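Carbonic anhydrase (Porphyridium purpureum, PDB 1DDZ) catalyses the reversible hydration of carbon dioxide to hydrogencarbonate as a zinc-dependent carbonic anhydrase of the beta class. Local coordinates at the interface of chains A and B. Sequence-based numbering; all coordinates share one arbitrary frame. Chains: chain A/B, Carbonic anhydrase.

Contact 1: the interface of chains A and B. Residues chain A 193, 232-234, 268; chain B 139, 153, 156, 159.
The loop 232-234 of chain A, flanked by the end of helix 172-193 and the start of helix 266-279, receives three arginines projecting from helix 147-161 of chain B. This arginine-rich patch likely contributes to holding the deposited dimer of beta-carbonic anhydrase together. B:Arg156, between the other two, reaches A:Asp232 through both terminal nitrogens. Its NH2 donates to the backbone carbonyl O of A:Asp232 at 2.5 Å in a nearly straight bond (169° at H), with the oxygen lying in the guanidinium plane. Its NH1 forms a long salt bridge to the carboxylate OD1 of A:Asp232, 3.6 Å away, the two flat groups turned 46° apart. B:Arg153 comes to the other carboxylate oxygen, its NH1 standing 3.5 Å from A:Asp232 OD2. One aspartate thus offers its main chain and both side-chain oxygens to two arginines, whose charges it would partly offset. A:Ile234 wedges between B:Arg156 and B:Arg159. With CG1 held between the backbone N and the carbonyl carbon (chi1 61°), its ethyl arm runs toward chain B. CG1 packs over one face of the B:Arg156 guanidinium, 3.6 Å from CZ, toward the rim. The terminal methyl CD1 lies over a face of the B:Arg159 guanidinium, 3.7 Å from its CZ.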
ATOM      1  N   ALA A 193     -17.567   1.048  -1.288  1.00 10.55           N
ATOM      2  CA  ALA A 193     -17.207  -0.355  -1.359  1.00  8.06           C
ATOM      3  C   ALA A 193     -16.246  -0.839  -0.268  1.00 10.46           C
ATOM      4  O   ALA A 193     -16.096  -2.051  -0.105  1.00  9.35           O
ATOM      5  CB  ALA A 193     -16.646  -0.684  -2.756  1.00 12.48           C
ATOM      6  N   ASP A 232     -22.918  -3.585  -1.229  1.00 16.98           N
ATOM      7  CA  ASP A 232     -22.075  -3.928  -2.348  1.00 15.03           C
ATOM      8  C   ASP A 232     -21.974  -5.442  -2.402  1.00 16.19           C
ATOM      9  O   ASP A 232     -21.222  -5.980  -3.185  1.00 15.95           O
ATOM     10  CB  ASP A 232     -20.696  -3.288  -2.209  1.00 15.15           C
ATOM     11  CG  ASP A 232     -19.889  -3.388  -3.477  1.00 17.15           C
ATOM     12  OD1 ASP A 232     -20.509  -3.386  -4.539  1.00 24.38           O
ATOM     13  OD2 ASP A 232     -18.648  -3.474  -3.428  1.00 25.13           O
ATOM     14  N   ASP A 233     -22.849  -6.116  -1.671  1.00 14.51           N
ATOM     15  CA  ASP A 233     -22.864  -7.567  -1.619  1.00 15.55           C
ATOM     16  C   ASP A 233     -23.285  -8.299  -2.895  1.00 17.33           C
ATOM     17  O   ASP A 233     -24.267  -7.932  -3.539  1.00 15.10           O
ATOM     18  CB  ASP A 233     -23.792  -8.017  -0.507  1.00 18.30           C
ATOM     19  CG  ASP A 233     -23.825  -9.516  -0.367  1.00 25.30           C
ATOM     20  OD1 ASP A 233     -22.788 -10.068   0.031  1.00 29.75           O
ATOM     21  OD2 ASP A 233     -24.854 -10.148  -0.688  1.00 29.72           O
ATOM     22  N   ILE A 234     -22.540  -9.340  -3.257  1.00 15.87           N
ATOM     23  CA  ILE A 234     -22.885 -10.162  -4.409  1.00 16.07           C
ATOM     24  C   ILE A 234     -22.849 -11.626  -4.016  1.00 15.56           C
ATOM     25  O   ILE A 234     -23.114 -12.478  -4.846  1.00 19.04           O
ATOM     26  CB  ILE A 234     -21.950  -9.977  -5.632  1.00 13.42           C
ATOM     27  CG1 ILE A 234     -20.518 -10.358  -5.275  1.00 17.51           C
ATOM     28  CG2 ILE A 234     -22.073  -8.582  -6.211  1.00 12.17           C
ATOM     29  CD1 ILE A 234     -19.618 -10.537  -6.488  1.00 16.06           C
ATOM     30  N   ASP A 268     -23.557  -1.302  -7.346  1.00 11.68           N
ATOM     31  CA  ASP A 268     -23.337  -1.279  -8.793  1.00 16.74           C
ATOM     32  C   ASP A 268     -24.447  -0.474  -9.484  1.00 15.13           C
ATOM     33  O   ASP A 268     -24.182   0.427 -10.271  1.00 17.03           O
ATOM     34  CB  ASP A 268     -23.302  -2.717  -9.358  1.00 17.43           C
ATOM     35  CG  ASP A 268     -22.013  -3.473  -9.005  1.00 20.11           C
ATOM     36  OD1 ASP A 268     -20.922  -2.869  -8.965  1.00 23.22           O
ATOM     37  OD2 ASP A 268     -22.081  -4.699  -8.790  1.00 26.21           O
TER
ATOM     38  N   ALA B 139     -14.105 -13.526  -2.875  1.00 17.57           N
ATOM     39  CA  ALA B 139     -14.532 -12.301  -3.551  1.00 18.01           C
ATOM     40  C   ALA B 139     -15.967 -12.390  -4.095  1.00 16.40           C
ATOM     41  O   ALA B 139     -16.648 -11.385  -4.197  1.00 19.89           O
ATOM     42  CB  ALA B 139     -13.548 -11.956  -4.688  1.00  9.15           C
ATOM     43  N   ARG B 153     -11.357  -6.273  -3.219  1.00 10.14           N
ATOM     44  CA  ARG B 153     -12.086  -5.358  -4.079  1.00 10.93           C
ATOM     45  C   ARG B 153     -11.439  -5.330  -5.462  1.00 13.77           C
ATOM     46  O   ARG B 153     -12.094  -5.014  -6.439  1.00 17.03           O
ATOM     47  CB  ARG B 153     -12.087  -3.936  -3.523  1.00 17.07           C
ATOM     48  CG  ARG B 153     -13.050  -3.643  -2.386  1.00 20.98           C
ATOM     49  CD  ARG B 153     -14.436  -4.211  -2.620  1.00 26.39           C
ATOM     50  NE  ARG B 153     -14.505  -5.604  -2.170  1.00 33.83           N
ATOM     51  CZ  ARG B 153     -15.561  -6.167  -1.583  1.00 36.74           C
ATOM     52  NH1 ARG B 153     -16.667  -5.456  -1.365  1.00 40.91           N
ATOM     53  NH2 ARG B 153     -15.507  -7.438  -1.203  1.00 35.11           N
ATOM     54  N   ARG B 156     -12.927  -7.901  -7.554  1.00 16.44           N
ATOM     55  CA  ARG B 156     -14.264  -7.419  -7.889  1.00 13.26           C
ATOM     56  C   ARG B 156     -14.201  -6.516  -9.113  1.00 15.40           C
ATOM     57  O   ARG B 156     -15.118  -6.490  -9.928  1.00 17.39           O
ATOM     58  CB  ARG B 156     -14.829  -6.658  -6.710  1.00 14.68           C
ATOM     59  CG  ARG B 156     -15.321  -7.567  -5.655  1.00 12.61           C
ATOM     60  CD  ARG B 156     -16.625  -8.143  -6.128  1.00 20.99           C
ATOM     61  NE  ARG B 156     -17.553  -8.120  -5.021  1.00 32.46           N
ATOM     62  CZ  ARG B 156     -18.587  -7.300  -4.889  1.00 26.29           C
ATOM     63  NH1 ARG B 156     -18.907  -6.400  -5.814  1.00 28.19           N
ATOM     64  NH2 ARG B 156     -19.232  -7.316  -3.748  1.00 30.88           N
ATOM     65  N   ARG B 159     -14.248  -8.734 -12.058  1.00 14.55           N
ATOM     66  CA  ARG B 159     -15.580  -9.233 -12.386  1.00 15.01           C
ATOM     67  C   ARG B 159     -16.371  -8.123 -13.066  1.00 18.45           C
ATOM     68  O   ARG B 159     -17.059  -8.345 -14.052  1.00 20.93           O
ATOM     69  CB  ARG B 159     -16.326  -9.707 -11.142  1.00 15.67           C
ATOM     70  CG  ARG B 159     -17.545 -10.564 -11.463  1.00 23.28           C
ATOM     71  CD  ARG B 159     -18.442 -10.856 -10.245  1.00 27.86           C
ATOM     72  NE  ARG B 159     -19.316  -9.726  -9.942  1.00 28.69           N
ATOM     73  CZ  ARG B 159     -20.647  -9.748  -9.974  1.00 26.93           C
ATOM     74  NH1 ARG B 159     -21.323 -10.853 -10.282  1.00 25.19           N
ATOM     75  NH2 ARG B 159     -21.305  -8.618  -9.765  1.00 34.04           N
TER

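Contact 2: the interface of chains A and B. Residues chain A 146-147, 150, 361; chain B 110, 195, 401.
B:Leu401, B:Ser195 and A:Asn150 bury the most surface in this helix-and-loop patch between two copies of the beta-carbonic anhydrase. B:Leu401, in a loop, points its CD2 methyl at CD2 of A:Leu147, the first residue of helix 147-161. The two side chains cross obliquely and pack tightly, with 3.4 Å between the CD2 carbons. The same B:Leu401 methyl also touches the thioether of A:Met361, SD lying 3.9 Å from CD2, and the two side chains meet at about a right angle. Bends at chi2 and chi3 of A:Met361 bring its CE methyl within contact of CD1 of B:Leu110, which also packs against CB of A:Asn150.

The polar half of the contact is a two-point grip between A:Asn150 and B:Ser195, the first residue of helix 195-202. The amide oxygen OD1 of A:Asn150 accepts from the backbone N of B:Ser195 at 3.1 Å, a nearly straight bond (171° at H) whose donor is tilted from the carbonyl plane. In return ND2 of A:Asn150 donates to OG of B:Ser195 at 2.8 Å. The serine hydroxyl sits between its own backbone N and carbonyl carbon (chi1 51°), which turns it toward the amide. Within chain A, the amide is further steadied by a bond from ND2 of A:Asn150 to the backbone O of A:Leu147, 3.0 Å long.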
ATOM      1  N   GLY A 146       8.349   7.239 -13.457  1.00 10.71           N
ATOM      2  CA  GLY A 146       8.902   6.493 -12.343  1.00 10.23           C
ATOM      3  C   GLY A 146       7.896   6.067 -11.280  1.00 15.60           C
ATOM      4  O   GLY A 146       6.743   5.723 -11.587  1.00 15.58           O
ATOM      5  N   LEU A 147       8.325   6.117 -10.018  1.00 10.69           N
ATOM      6  CA  LEU A 147       7.499   5.743  -8.858  1.00 11.00           C
ATOM      7  C   LEU A 147       6.033   6.173  -8.980  1.00  9.30           C
ATOM      8  O   LEU A 147       5.124   5.347  -8.880  1.00  8.48           O
ATOM      9  CB  LEU A 147       8.096   6.358  -7.584  1.00 10.13           C
ATOM     10  CG  LEU A 147       7.585   6.243  -6.122  1.00 17.39           C
ATOM     11  CD1 LEU A 147       6.154   6.697  -5.913  1.00  8.38           C
ATOM     12  CD2 LEU A 147       7.754   4.857  -5.621  1.00 20.63           C
ATOM     13  N   ASN A 150       3.069   4.510 -11.078  1.00  9.41           N
ATOM     14  CA  ASN A 150       2.375   3.334 -10.540  1.00  7.00           C
ATOM     15  C   ASN A 150       1.120   3.784  -9.783  1.00  7.23           C
ATOM     16  O   ASN A 150       0.093   3.114  -9.778  1.00  7.78           O
ATOM     17  CB  ASN A 150       3.316   2.540  -9.643  1.00  8.68           C
ATOM     18  CG  ASN A 150       4.554   2.047 -10.384  1.00 11.34           C
ATOM     19  OD1 ASN A 150       4.477   1.188 -11.259  1.00 14.75           O
ATOM     20  ND2 ASN A 150       5.707   2.595 -10.032  1.00  7.00           N
ATOM     21  N   MET A 361       3.216   4.331  -0.367  1.00 11.72           N
ATOM     22  CA  MET A 361       3.050   4.873  -1.721  1.00  8.74           C
ATOM     23  C   MET A 361       2.301   6.188  -1.780  1.00  7.00           C
ATOM     24  O   MET A 361       2.649   7.050  -2.596  1.00 10.34           O
ATOM     25  CB  MET A 361       2.400   3.852  -2.666  1.00  7.45           C
ATOM     26  CG  MET A 361       3.316   2.706  -3.065  1.00  8.10           C
ATOM     27  SD  MET A 361       4.694   3.253  -4.104  1.00 16.03           S
ATOM     28  CE  MET A 361       3.811   3.615  -5.656  1.00  7.00           C
TER
ATOM     29  N   LEU B 110       5.549  -4.289  -6.109  1.00  8.16           N
ATOM     30  CA  LEU B 110       6.482  -3.443  -6.835  1.00  7.24           C
ATOM     31  C   LEU B 110       7.936  -3.628  -6.441  1.00  9.96           C
ATOM     32  O   LEU B 110       8.815  -3.576  -7.299  1.00 11.41           O
ATOM     33  CB  LEU B 110       6.084  -1.971  -6.706  1.00  7.00           C
ATOM     34  CG  LEU B 110       4.741  -1.544  -7.297  1.00  7.00           C
ATOM     35  CD1 LEU B 110       4.431  -0.119  -6.901  1.00  7.00           C
ATOM     36  CD2 LEU B 110       4.764  -1.686  -8.793  1.00  8.08           C
ATOM     37  N   SER B 195       5.984   0.907 -13.979  1.00 11.10           N
ATOM     38  CA  SER B 195       7.070   1.774 -14.441  1.00 11.74           C
ATOM     39  C   SER B 195       8.326   0.918 -14.682  1.00 10.77           C
ATOM     40  O   SER B 195       9.066   1.134 -15.635  1.00 11.20           O
ATOM     41  CB  SER B 195       7.369   2.856 -13.398  1.00 11.74           C
ATOM     42  OG  SER B 195       7.550   2.280 -12.102  1.00  7.56           O
ATOM     43  N   LEU B 401      11.282   1.857  -5.847  1.00 12.85           N
ATOM     44  CA  LEU B 401      10.403   0.956  -5.150  1.00 15.28           C
ATOM     45  C   LEU B 401      11.105  -0.006  -4.213  1.00 16.22           C
ATOM     46  O   LEU B 401      10.761  -0.092  -3.033  1.00 16.32           O
ATOM     47  CB  LEU B 401       9.483   0.252  -6.145  1.00 13.57           C
ATOM     48  CG  LEU B 401       8.810   1.397  -6.924  1.00 21.52           C
ATOM     49  CD1 LEU B 401       8.908   1.195  -8.412  1.00 20.48           C
ATOM     50  CD2 LEU B 401       7.378   1.634  -6.479  1.00 17.33           C
TER

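Contact 3: the interface of chains A and B. Residues chain A 234, 238, 258, 261-263; chain B 159, 166-167, 175.
Hydrogen bonds from A:Tyr238 and A:Gln258 converge on B:Glu175, one on each carboxylate oxygen. The phenol OH of A:Tyr238 donates to OE1 of B:Glu175 at 2.5 Å, and the amide NE2 of A:Gln258 donates to OE2 of B:Glu175 at 2.7 Å. The two donors approach from opposite faces of the carboxylate, well out of its plane; the tyrosine ring is turned 73° from it. CG of B:Glu175 is anti to its backbone N (chi1 -170°) and the chain beyond is extended, carrying the carboxylate from helix 172-193 across to chain A. The second group of bonds belongs to B:Arg159, whose NH2 donates to the backbone O of A:Gly263 at 2.8 Å, in the carbonyl plane. Its NH1 adds a weak bond to the same oxygen and another to OH of A:Tyr238, lying at the edge of the tyrosine ring. The phenol oxygen therefore lies between a carboxylate and a guanidinium, which may polarise it. Van der Waals packing completes the patch: CA of A:Gly262 rests against the carboxylate of B:Asp167, 3.6 Å from CG. Together these contacts tie A:Tyr238 and segment 258-263 of one subunit to helices 147-161 and 172-193 and the loop at B:Asp167 of the other, and appear to stabilise the deposited dimer.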
ATOM      1  N   ILE A 234     -22.540  -9.340  -3.257  1.00 15.87           N
ATOM      2  CA  ILE A 234     -22.885 -10.162  -4.409  1.00 16.07           C
ATOM      3  C   ILE A 234     -22.849 -11.626  -4.016  1.00 15.56           C
ATOM      4  O   ILE A 234     -23.114 -12.478  -4.846  1.00 19.04           O
ATOM      5  CB  ILE A 234     -21.950  -9.977  -5.632  1.00 13.42           C
ATOM      6  CG1 ILE A 234     -20.518 -10.358  -5.275  1.00 17.51           C
ATOM      7  CG2 ILE A 234     -22.073  -8.582  -6.211  1.00 12.17           C
ATOM      8  CD1 ILE A 234     -19.618 -10.537  -6.488  1.00 16.06           C
ATOM      9  N   TYR A 238     -24.174 -16.081  -5.355  1.00 22.88           N
ATOM     10  CA  TYR A 238     -23.312 -17.261  -5.437  1.00 22.85           C
ATOM     11  C   TYR A 238     -23.349 -18.226  -4.295  1.00 25.24           C
ATOM     12  O   TYR A 238     -22.734 -19.278  -4.371  1.00 24.96           O
ATOM     13  CB  TYR A 238     -21.864 -16.836  -5.611  1.00 18.86           C
ATOM     14  CG  TYR A 238     -21.670 -16.020  -6.845  1.00 21.60           C
ATOM     15  CD1 TYR A 238     -21.667 -14.616  -6.788  1.00 20.05           C
ATOM     16  CD2 TYR A 238     -21.555 -16.639  -8.090  1.00 18.90           C
ATOM     17  CE1 TYR A 238     -21.565 -13.846  -7.963  1.00 18.60           C
ATOM     18  CE2 TYR A 238     -21.450 -15.889  -9.251  1.00 16.61           C
ATOM     19  CZ  TYR A 238     -21.458 -14.502  -9.190  1.00 17.21           C
ATOM     20  OH  TYR A 238     -21.365 -13.876 -10.410  1.00 21.76           O
ATOM     21  N   GLN A 258     -24.090 -20.680  -8.749  1.00 45.99           N
ATOM     22  CA  GLN A 258     -24.558 -19.531  -9.528  1.00 46.26           C
ATOM     23  C   GLN A 258     -26.091 -19.391  -9.398  1.00 49.44           C
ATOM     24  O   GLN A 258     -26.856 -19.905 -10.230  1.00 49.17           O
ATOM     25  CB  GLN A 258     -24.145 -19.716 -10.994  1.00 45.75           C
ATOM     26  CG  GLN A 258     -24.312 -18.506 -11.900  1.00 47.77           C
ATOM     27  CD  GLN A 258     -23.969 -18.823 -13.349  1.00 49.34           C
ATOM     28  OE1 GLN A 258     -24.339 -19.876 -13.867  1.00 49.28           O
ATOM     29  NE2 GLN A 258     -23.264 -17.911 -14.012  1.00 50.92           N
ATOM     30  N   LYS A 261     -27.449 -15.442 -12.993  1.00 52.46           N
ATOM     31  CA  LYS A 261     -26.409 -15.150 -13.982  1.00 53.27           C
ATOM     32  C   LYS A 261     -25.544 -13.894 -13.848  1.00 53.25           C
ATOM     33  O   LYS A 261     -24.363 -13.982 -13.490  1.00 57.21           O
ATOM     34  CB  LYS A 261     -26.990 -15.214 -15.400  1.00 53.19           C
ATOM     35  CG  LYS A 261     -26.367 -16.286 -16.286  1.00 52.84           C
ATOM     36  CD  LYS A 261     -26.575 -17.667 -15.692  1.00 55.97           C
ATOM     37  CE  LYS A 261     -26.269 -18.771 -16.700  1.00 58.58           C
ATOM     38  NZ  LYS A 261     -26.433 -20.140 -16.100  1.00 58.04           N
ATOM     39  N   GLY A 262     -26.094 -12.745 -14.225  1.00 48.76           N
ATOM     40  CA  GLY A 262     -25.310 -11.530 -14.158  1.00 44.53           C
ATOM     41  C   GLY A 262     -25.752 -10.565 -13.085  1.00 43.57           C
ATOM     42  O   GLY A 262     -26.068  -9.411 -13.385  1.00 45.30           O
ATOM     43  N   GLY A 263     -25.760 -11.014 -11.836  1.00 39.98           N
ATOM     44  CA  GLY A 263     -26.181 -10.133 -10.768  1.00 37.40           C
ATOM     45  C   GLY A 263     -25.202  -8.999 -10.463  1.00 35.54           C
ATOM     46  O   GLY A 263     -23.971  -9.150 -10.551  1.00 37.03           O
TER
ATOM     47  N   ARG B 159     -14.248  -8.734 -12.058  1.00 14.55           N
ATOM     48  CA  ARG B 159     -15.580  -9.233 -12.386  1.00 15.01           C
ATOM     49  C   ARG B 159     -16.371  -8.123 -13.066  1.00 18.45           C
ATOM     50  O   ARG B 159     -17.059  -8.345 -14.052  1.00 20.93           O
ATOM     51  CB  ARG B 159     -16.326  -9.707 -11.142  1.00 15.67           C
ATOM     52  CG  ARG B 159     -17.545 -10.564 -11.463  1.00 23.28           C
ATOM     53  CD  ARG B 159     -18.442 -10.856 -10.245  1.00 27.86           C
ATOM     54  NE  ARG B 159     -19.316  -9.726  -9.942  1.00 28.69           N
ATOM     55  CZ  ARG B 159     -20.647  -9.748  -9.974  1.00 26.93           C
ATOM     56  NH1 ARG B 159     -21.323 -10.853 -10.282  1.00 25.19           N
ATOM     57  NH2 ARG B 159     -21.305  -8.618  -9.765  1.00 34.04           N
ATOM     58  N   LEU B 166     -18.285 -13.100 -17.950  1.00 24.35           N
ATOM     59  CA  LEU B 166     -18.760 -13.859 -16.806  1.00 24.76           C
ATOM     60  C   LEU B 166     -20.244 -14.275 -16.846  1.00 26.40           C
ATOM     61  O   LEU B 166     -20.568 -15.442 -16.585  1.00 23.35           O
ATOM     62  CB  LEU B 166     -18.385 -13.133 -15.495  1.00 24.42           C
ATOM     63  CG  LEU B 166     -16.981 -13.257 -14.860  1.00 22.49           C
ATOM     64  CD1 LEU B 166     -16.299 -14.529 -15.291  1.00 15.78           C
ATOM     65  CD2 LEU B 166     -16.120 -12.074 -15.184  1.00 21.41           C
ATOM     66  N   ASP B 167     -21.124 -13.344 -17.213  1.00 30.15           N
ATOM     67  CA  ASP B 167     -22.572 -13.595 -17.295  1.00 36.15           C
ATOM     68  C   ASP B 167     -22.863 -14.694 -18.318  1.00 39.66           C
ATOM     69  O   ASP B 167     -23.904 -15.342 -18.284  1.00 43.42           O
ATOM     70  CB  ASP B 167     -23.316 -12.315 -17.703  1.00 37.23           C
ATOM     71  CG  ASP B 167     -22.924 -11.093 -16.865  1.00 38.65           C
ATOM     72  OD1 ASP B 167     -22.247 -11.242 -15.818  1.00 44.84           O
ATOM     73  OD2 ASP B 167     -23.290  -9.966 -17.266  1.00 41.00           O
ATOM     74  N   GLU B 175     -17.963 -20.137 -13.826  1.00 20.01           N
ATOM     75  CA  GLU B 175     -17.785 -18.716 -13.585  1.00 16.62           C
ATOM     76  C   GLU B 175     -16.573 -18.420 -12.704  1.00 16.70           C
ATOM     77  O   GLU B 175     -15.907 -17.392 -12.883  1.00 13.11           O
ATOM     78  CB  GLU B 175     -19.053 -18.106 -12.994  1.00 16.54           C
ATOM     79  CG  GLU B 175     -19.024 -16.592 -12.954  1.00 20.28           C
ATOM     80  CD  GLU B 175     -20.371 -15.980 -12.618  1.00 26.33           C
ATOM     81  OE1 GLU B 175     -20.428 -14.742 -12.511  1.00 27.03           O
ATOM     82  OE2 GLU B 175     -21.372 -16.723 -12.470  1.00 29.91           O
TER

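Contact 4: the interface of chains A and B. Residues chain A 138, 142, 145, 369, 373; chain B 239, 247-248.
CG of B:Leu247 stands anti to its backbone N (chi1 -176°), and this sends both methyls into a pocket of chain A, while A:Asp142, with CG beside the backbone N (chi1 -57°), turns its carboxylate toward the backbone of the same leucine. The interface joins two beta-class carbonic anhydrase chains, and in this patch B:Leu247 acts as a hydrophobic plug. Its CD2 methyl meets CD1 of A:Leu145 at 3.8 Å and also CB of A:Ala138, and its CD1 packs on CB of A:Tyr373, 3.9 Å away. CE1 of A:Tyr369 adds a looser contact, 4.1 Å from CD2 of B:Leu247. B:Lys248 lies alongside A:Tyr373, pointing the same way, and its aliphatic CG touches CD2 of A:Leu145 at 3.7 Å. Inside chain A, OH of A:Tyr373 donates to the backbone O of A:Leu145 at 2.5 Å and links two walls of the pocket. At the polar rim, OD1 of A:Asp142 takes a weak bond from B:Leu247 N. Water 1 lies 2.7 Å from OD1 of A:Asp142 and also bonds to the backbone N of B:Lys248. OD2 of A:Asp142 forms a salt bridge with NH1 of the poorly ordered B:Arg239, and water 2, 2.6 Å from that OD2, connects to the guanidinium at its edge.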
ATOM      1  N   ALA A 138      -1.138  14.518 -15.702  1.00 17.53           N
ATOM      2  CA  ALA A 138       0.086  13.751 -15.880  1.00 16.32           C
ATOM      3  C   ALA A 138      -0.240  12.355 -16.382  1.00 19.06           C
ATOM      4  O   ALA A 138       0.478  11.817 -17.216  1.00 22.17           O
ATOM      5  CB  ALA A 138       0.845  13.669 -14.570  1.00 19.72           C
ATOM      6  N   ASP A 142       1.932  12.527 -19.854  1.00 18.49           N
ATOM      7  CA  ASP A 142       3.346  12.373 -19.515  1.00 17.26           C
ATOM      8  C   ASP A 142       3.600  10.923 -19.249  1.00 17.73           C
ATOM      9  O   ASP A 142       2.720  10.241 -18.749  1.00 24.36           O
ATOM     10  CB  ASP A 142       3.702  13.171 -18.252  1.00 20.95           C
ATOM     11  CG  ASP A 142       3.366  14.640 -18.377  1.00 24.66           C
ATOM     12  OD1 ASP A 142       4.186  15.403 -18.952  1.00 26.08           O
ATOM     13  OD2 ASP A 142       2.268  15.024 -17.913  1.00 26.66           O
ATOM     14  N   LEU A 145       7.395   8.441 -15.777  1.00 17.45           N
ATOM     15  CA  LEU A 145       7.487   9.254 -14.566  1.00 15.23           C
ATOM     16  C   LEU A 145       8.072   8.535 -13.342  1.00 14.01           C
ATOM     17  O   LEU A 145       8.269   9.160 -12.304  1.00 17.94           O
ATOM     18  CB  LEU A 145       6.126   9.861 -14.221  1.00 11.62           C
ATOM     19  CG  LEU A 145       5.513  10.861 -15.214  1.00 12.34           C
ATOM     20  CD1 LEU A 145       4.220  11.388 -14.651  1.00 12.37           C
ATOM     21  CD2 LEU A 145       6.439  12.017 -15.476  1.00  8.48           C
ATOM     22  N   TYR A 369       6.456  13.701  -6.621  1.00 11.06           N
ATOM     23  CA  TYR A 369       5.826  14.716  -7.444  1.00 13.48           C
ATOM     24  C   TYR A 369       6.301  16.132  -7.053  1.00 13.90           C
ATOM     25  O   TYR A 369       6.642  16.941  -7.915  1.00 13.69           O
ATOM     26  CB  TYR A 369       4.307  14.617  -7.336  1.00 10.50           C
ATOM     27  CG  TYR A 369       3.606  15.550  -8.310  1.00 14.34           C
ATOM     28  CD1 TYR A 369       3.375  15.153  -9.621  1.00  9.89           C
ATOM     29  CD2 TYR A 369       3.200  16.826  -7.929  1.00 13.02           C
ATOM     30  CE1 TYR A 369       2.769  15.993 -10.532  1.00 15.80           C
ATOM     31  CE2 TYR A 369       2.584  17.684  -8.838  1.00 16.42           C
ATOM     32  CZ  TYR A 369       2.367  17.256 -10.143  1.00 19.07           C
ATOM     33  OH  TYR A 369       1.760  18.087 -11.064  1.00 22.08           O
ATOM     34  N   TYR A 373       9.381  16.699  -9.613  1.00 18.93           N
ATOM     35  CA  TYR A 373       8.697  17.416 -10.683  1.00 17.55           C
ATOM     36  C   TYR A 373       8.387  18.885 -10.426  1.00 19.90           C
ATOM     37  O   TYR A 373       8.683  19.727 -11.264  1.00 22.67           O
ATOM     38  CB  TYR A 373       7.467  16.614 -11.119  1.00 15.39           C
ATOM     39  CG  TYR A 373       7.879  15.230 -11.588  1.00 15.88           C
ATOM     40  CD1 TYR A 373       7.265  14.079 -11.107  1.00 17.02           C
ATOM     41  CD2 TYR A 373       8.945  15.077 -12.474  1.00 15.06           C
ATOM     42  CE1 TYR A 373       7.717  12.800 -11.505  1.00 19.23           C
ATOM     43  CE2 TYR A 373       9.399  13.813 -12.875  1.00 10.59           C
ATOM     44  CZ  TYR A 373       8.790  12.676 -12.401  1.00 16.29           C
ATOM     45  OH  TYR A 373       9.193  11.431 -12.911  1.00 13.14           O
TER
ATOM     46  N   ARG B 239       0.027  14.917 -26.196  1.00 29.73           N
ATOM     47  CA  ARG B 239       1.055  15.923 -26.143  1.00 35.05           C
ATOM     48  C   ARG B 239       1.666  16.127 -27.505  1.00 39.28           C
ATOM     49  O   ARG B 239       1.955  15.169 -28.223  1.00 39.30           O
ATOM     50  CB  ARG B 239       2.141  15.503 -25.146  1.00 37.11           C
ATOM     51  CG  ARG B 239       2.460  16.531 -24.051  1.00 40.44           C
ATOM     52  CD  ARG B 239       1.303  16.715 -23.077  1.00 42.03           C
ATOM     53  NE  ARG B 239       1.543  17.792 -22.116  1.00 43.11           N
ATOM     54  CZ  ARG B 239       1.452  17.649 -20.798  1.00 43.65           C
ATOM     55  NH1 ARG B 239       1.133  16.483 -20.271  1.00 47.49           N
ATOM     56  NH2 ARG B 239       1.675  18.675 -19.997  1.00 49.35           N
ATOM     57  N   LEU B 247       6.278  17.786 -17.921  1.00 36.46           N
ATOM     58  CA  LEU B 247       6.390  17.601 -16.479  1.00 35.43           C
ATOM     59  C   LEU B 247       7.787  17.263 -15.978  1.00 36.70           C
ATOM     60  O   LEU B 247       8.221  17.803 -14.958  1.00 35.67           O
ATOM     61  CB  LEU B 247       5.389  16.548 -16.001  1.00 32.55           C
ATOM     62  CG  LEU B 247       5.326  16.319 -14.495  1.00 33.77           C
ATOM     63  CD1 LEU B 247       4.866  17.587 -13.804  1.00 28.21           C
ATOM     64  CD2 LEU B 247       4.393  15.176 -14.195  1.00 31.89           C
ATOM     65  N   LYS B 248       8.486  16.376 -16.678  1.00 34.92           N
ATOM     66  CA  LYS B 248       9.833  15.996 -16.284  1.00 39.75           C
ATOM     67  C   LYS B 248      10.797  17.186 -16.406  1.00 43.72           C
ATOM     68  O   LYS B 248      11.757  17.300 -15.639  1.00 44.59           O
ATOM     69  CB  LYS B 248      10.310  14.789 -17.104  1.00 39.51           C
ATOM     70  CG  LYS B 248       9.408  13.562 -16.947  1.00 38.29           C
ATOM     71  CD  LYS B 248       9.947  12.327 -17.650  1.00 37.63           C
ATOM     72  CE  LYS B 248      11.293  11.947 -17.081  1.00 41.74           C
ATOM     73  NZ  LYS B 248      11.504  10.484 -17.098  1.00 44.31           N
TER
HETATM   74  O   HOH W   1       6.820  15.022 -18.445  1.00 22.64           O
HETATM   75  O   HOH W   2       1.308  17.290 -17.038  1.00 29.59           O

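The contacts fall into two pairs. Contacts 1 and 3 have C-alpha centres about 11 Å apart and share A:Ile234 and B:Arg159; contacts 2 and 4 lie about 14 Å apart and both use chain A helix 361-373. The pairs are separated by about 27 Å between contacts 1 and 2 and about 40 Å between contacts 3 and 4. Helix 147-161 serves contacts 1 and 3 from chain B and contact 2 from chain A. Since the interface is two-fold symmetric, each patch recurs with chains exchanged, giving the deposited dimer widely spaced attachment points that may limit rocking of one chain on the other.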